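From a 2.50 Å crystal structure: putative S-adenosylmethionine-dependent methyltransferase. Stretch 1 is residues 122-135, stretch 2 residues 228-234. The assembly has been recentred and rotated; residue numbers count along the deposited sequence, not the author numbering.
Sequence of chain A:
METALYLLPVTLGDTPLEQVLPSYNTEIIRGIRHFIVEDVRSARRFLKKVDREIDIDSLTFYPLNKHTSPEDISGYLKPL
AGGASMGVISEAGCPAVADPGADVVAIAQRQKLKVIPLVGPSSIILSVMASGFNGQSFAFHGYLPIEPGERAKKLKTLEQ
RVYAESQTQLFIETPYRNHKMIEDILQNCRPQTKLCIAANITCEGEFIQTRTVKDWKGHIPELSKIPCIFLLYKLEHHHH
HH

Stretch 1, residues 122-135: SSIILSVMASGFNG
Stretch 2 228-234: CIFLLYK

Residues 123-131 form a helix that lies across a strand, residues 228-233. The two axes approach to 9.4 Å, and their N-to-C directions diverge by 49°. Register is set by three CA-CA pairs: Ser123 CA to Ile229 CA at 7.5 Å, Val128 CA to Leu231 CA at 7.7 Å, and Phe133 CA to Tyr233 CA at 6.3 Å. The chain therefore draws nearer the strand after the helix ends.

Ser122 (chi1 t) caps the helix. Its OG accepts weak bonds from Ile125 N (3.3 Å) and Ile124 N (3.2 Å). Gly132 is the first residue past the helix to leave helical phi/psi, at 84/10, where a CB would jam against the preceding carbonyl. Phe133 (-84/175) and Asn134 (-56/117) then run extended.

The strand alternates. Ile229, Leu231 and Tyr233 point toward the helix stretch; Cys228, Phe230 and Leu232 point away. Ser123, Ser127 and Ser131 lie on the helix side that meets Ile229 and Leu231; Tyr233 meets Phe133 and Asn134, beyond the helix.

Ile229 (m, chi2 p) reaches Ser123 (p), with CD1 3.6 Å from Ser123 CB. Its CB lies 4.0 Å from Ser127 OG. Ser127 (m) turns that hydroxyl back to its own helix, donating from OG to Ser123 O at 2.8 Å. This satisfies the hydroxyl beside an apolar neighbour.

Leu231 (m, chi2 p) is the central bump. Its CD1 lies 3.8 Å from Ser127 CB. Its CD2 enters the hollow between Ser127, Val128 and Ser131: it is 3.7 Å from Val128 N and 3.6 Å from Ser131 OG. Val128 (t) points away, yet its CG2 still comes within 4.3 Å of Leu231 CD2. Ser131 (p) is also satisfied locally. Its OG donates to Val128 O at 2.9 Å and accepts from Phe133 N at 3.1 Å, tying down the turn.

Phe133 (m, chi2 -28°) fills the space beside Leu231 and Tyr233. Its CE2 is 3.6 Å from Leu231 CB. The ring edge faces Leu231 O, with CE2 to O at 3.2 Å. Tyr233 CB covers one ring face, 3.3 Å from the Phe133 ring centroid and 14° off the normal, a CH-pi contact. The two aromatic rings meet obliquely, with centroids 5.5 Å apart and planes at 49°.

Tyr233 (t, chi2 49°) sends its ring along the loop, so that Asn134 N lies over one face. Asn134 (t, chi2 -30°) extends beside it. Asn134 ND2 donates a weak hydrogen bond to Tyr233 OH at 3.4 Å, 145° at the hydrogen. This is the only hydrogen bond between the stretches; shape and apolar contact dominate the 483 Å² they bury.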

# COMPACT_ATOMS: atom_id res chain seq x y z
N SER A 122 2.65 -1.17 5.25
CA SER A 122 2.67 0.08 4.50
C SER A 122 1.80 1.04 5.28
O SER A 122 0.59 0.83 5.41
CB SER A 122 2.08 -0.08 3.09
OG SER A 122 1.84 1.19 2.50
N SER A 123 2.42 2.08 5.83
CA SER A 123 1.66 3.06 6.59
C SER A 123 0.64 3.70 5.67
O SER A 123 -0.38 4.21 6.12
CB SER A 123 2.60 4.12 7.18
OG SER A 123 3.40 4.68 6.17
N ILE A 124 0.91 3.67 4.36
CA ILE A 124 -0.02 4.25 3.41
C ILE A 124 -1.34 3.47 3.32
O ILE A 124 -2.40 4.06 3.53
CB ILE A 124 0.63 4.40 2.02
CG1 ILE A 124 1.57 5.60 2.02
CG2 ILE A 124 -0.44 4.64 0.94
CD1 ILE A 124 2.89 5.37 2.76
N ILE A 125 -1.29 2.16 3.02
CA ILE A 125 -2.55 1.40 2.91
C ILE A 125 -3.18 1.10 4.27
O ILE A 125 -4.40 1.04 4.39
CB ILE A 125 -2.41 0.06 2.15
CG1 ILE A 125 -1.78 -1.00 3.06
CG2 ILE A 125 -1.56 0.25 0.88
CD1 ILE A 125 -1.97 -2.43 2.59
N LEU A 126 -2.36 0.88 5.29
CA LEU A 126 -2.87 0.61 6.63
C LEU A 126 -3.69 1.82 7.09
O LEU A 126 -4.76 1.67 7.69
CB LEU A 126 -1.72 0.34 7.61
CG LEU A 126 -1.10 -1.06 7.46
CD1 LEU A 126 0.22 -1.16 8.23
CD2 LEU A 126 -2.10 -2.12 7.95
N SER A 127 -3.19 3.02 6.78
CA SER A 127 -3.88 4.27 7.14
C SER A 127 -5.20 4.37 6.43
O SER A 127 -6.23 4.62 7.05
CB SER A 127 -3.03 5.49 6.79
OG SER A 127 -2.04 5.71 7.77
N VAL A 128 -5.18 4.22 5.11
CA VAL A 128 -6.42 4.29 4.35
C VAL A 128 -7.44 3.37 5.00
O VAL A 128 -8.59 3.75 5.19
CB VAL A 128 -6.20 3.84 2.90
CG1 VAL A 128 -7.54 3.67 2.20
CG2 VAL A 128 -5.35 4.87 2.15
N MSE A 129 -6.99 2.17 5.36
CA MSE A 129 -7.86 1.18 5.96
C MSE A 129 -8.50 1.62 7.26
O MSE A 129 -9.72 1.51 7.43
CB MSE A 129 -7.08 -0.12 6.20
CG MSE A 129 -6.72 -0.91 4.94
SE MSE A 129 -5.45 -2.34 5.28
CE MSE A 129 -6.44 -3.28 6.67
N ALA A 130 -7.69 2.14 8.18
CA ALA A 130 -8.20 2.55 9.47
C ALA A 130 -8.90 3.88 9.49
O ALA A 130 -9.55 4.21 10.49
CB ALA A 130 -7.08 2.55 10.50
N SER A 131 -8.77 4.65 8.42
CA SER A 131 -9.42 5.96 8.38
C SER A 131 -10.87 5.84 7.97
O SER A 131 -11.70 6.64 8.40
CB SER A 131 -8.70 6.91 7.41
OG SER A 131 -8.85 6.51 6.05
N GLY A 132 -11.18 4.84 7.16
CA GLY A 132 -12.55 4.68 6.70
C GLY A 132 -12.80 5.56 5.49
O GLY A 132 -13.94 5.73 5.05
N PHE A 133 -11.72 6.14 4.96
CA PHE A 133 -11.82 6.99 3.79
C PHE A 133 -11.80 6.12 2.54
O PHE A 133 -11.61 4.89 2.62
CB PHE A 133 -10.66 7.97 3.73
CG PHE A 133 -10.67 9.00 4.84
CD1 PHE A 133 -11.87 9.40 5.42
CD2 PHE A 133 -9.48 9.62 5.24
CE1 PHE A 133 -11.89 10.41 6.39
CE2 PHE A 133 -9.49 10.63 6.21
CZ PHE A 133 -10.70 11.03 6.78
N ASN A 134 -11.98 6.76 1.38
CA ASN A 134 -11.99 6.07 0.09
C ASN A 134 -10.71 5.27 -0.15
O ASN A 134 -9.62 5.83 -0.22
CB ASN A 134 -12.13 7.09 -1.03
CG ASN A 134 -12.47 6.45 -2.35
OD1 ASN A 134 -12.10 5.31 -2.62
ND2 ASN A 134 -13.18 7.19 -3.20
N GLY A 135 -10.85 3.95 -0.28
CA GLY A 135 -9.68 3.12 -0.52
C GLY A 135 -9.57 2.75 -1.98
O GLY A 135 -8.60 2.14 -2.41
N CYS A 228 3.94 10.36 12.07
CA CYS A 228 2.59 9.91 11.71
C CYS A 228 2.22 10.33 10.28
O CYS A 228 2.98 11.04 9.62
CB CYS A 228 1.57 10.50 12.68
SG CYS A 228 1.51 12.30 12.67
N ILE A 229 1.06 9.89 9.80
CA ILE A 229 0.60 10.22 8.45
C ILE A 229 -0.73 10.96 8.55
O ILE A 229 -1.46 10.78 9.51
CB ILE A 229 0.34 8.97 7.58
CG1 ILE A 229 1.62 8.15 7.42
CG2 ILE A 229 -0.20 9.38 6.22
CD1 ILE A 229 2.02 7.34 8.65
N PHE A 230 -1.04 11.77 7.54
CA PHE A 230 -2.30 12.50 7.54
C PHE A 230 -3.16 12.19 6.32
O PHE A 230 -2.66 12.05 5.21
CB PHE A 230 -2.03 14.01 7.61
CG PHE A 230 -1.34 14.44 8.88
CD1 PHE A 230 -1.95 14.26 10.12
CD2 PHE A 230 -0.06 15.01 8.84
CE1 PHE A 230 -1.31 14.64 11.30
CE2 PHE A 230 0.59 15.40 10.03
CZ PHE A 230 -0.04 15.21 11.25
N LEU A 231 -4.47 12.08 6.54
CA LEU A 231 -5.40 11.80 5.45
C LEU A 231 -6.58 12.76 5.45
O LEU A 231 -7.24 12.93 6.46
CB LEU A 231 -5.94 10.37 5.54
CG LEU A 231 -4.94 9.21 5.53
CD1 LEU A 231 -4.29 9.10 6.91
CD2 LEU A 231 -5.66 7.90 5.17
N LEU A 232 -6.84 13.37 4.29
CA LEU A 232 -7.94 14.31 4.12
C LEU A 232 -9.03 13.71 3.23
O LEU A 232 -8.74 13.25 2.12
CB LEU A 232 -7.45 15.61 3.47
CG LEU A 232 -6.36 16.47 4.11
CD1 LEU A 232 -6.17 17.72 3.28
CD2 LEU A 232 -6.78 16.85 5.53
N TYR A 233 -10.27 13.72 3.69
CA TYR A 233 -11.38 13.20 2.89
C TYR A 233 -12.65 14.01 3.19
O TYR A 233 -12.60 14.90 4.03
CB TYR A 233 -11.59 11.71 3.12
CG TYR A 233 -12.34 11.07 1.98
CD1 TYR A 233 -11.96 11.29 0.66
CD2 TYR A 233 -13.48 10.31 2.22
CE1 TYR A 233 -12.70 10.76 -0.41
CE2 TYR A 233 -14.23 9.78 1.18
CZ TYR A 233 -13.84 10.01 -0.14
OH TYR A 233 -14.60 9.50 -1.17
N LYS A 234 -13.76 13.69 2.53
CA LYS A 234 -14.99 14.48 2.65
C LYS A 234 -16.02 14.48 3.80
O LYS A 234 -16.31 15.56 4.33
CB LYS A 234 -15.78 14.41 1.34
CG LYS A 234 -15.87 13.05 0.70
CD LYS A 234 -16.67 13.18 -0.59
CE LYS A 234 -16.78 11.86 -1.33
NZ LYS A 234 -17.73 12.00 -2.47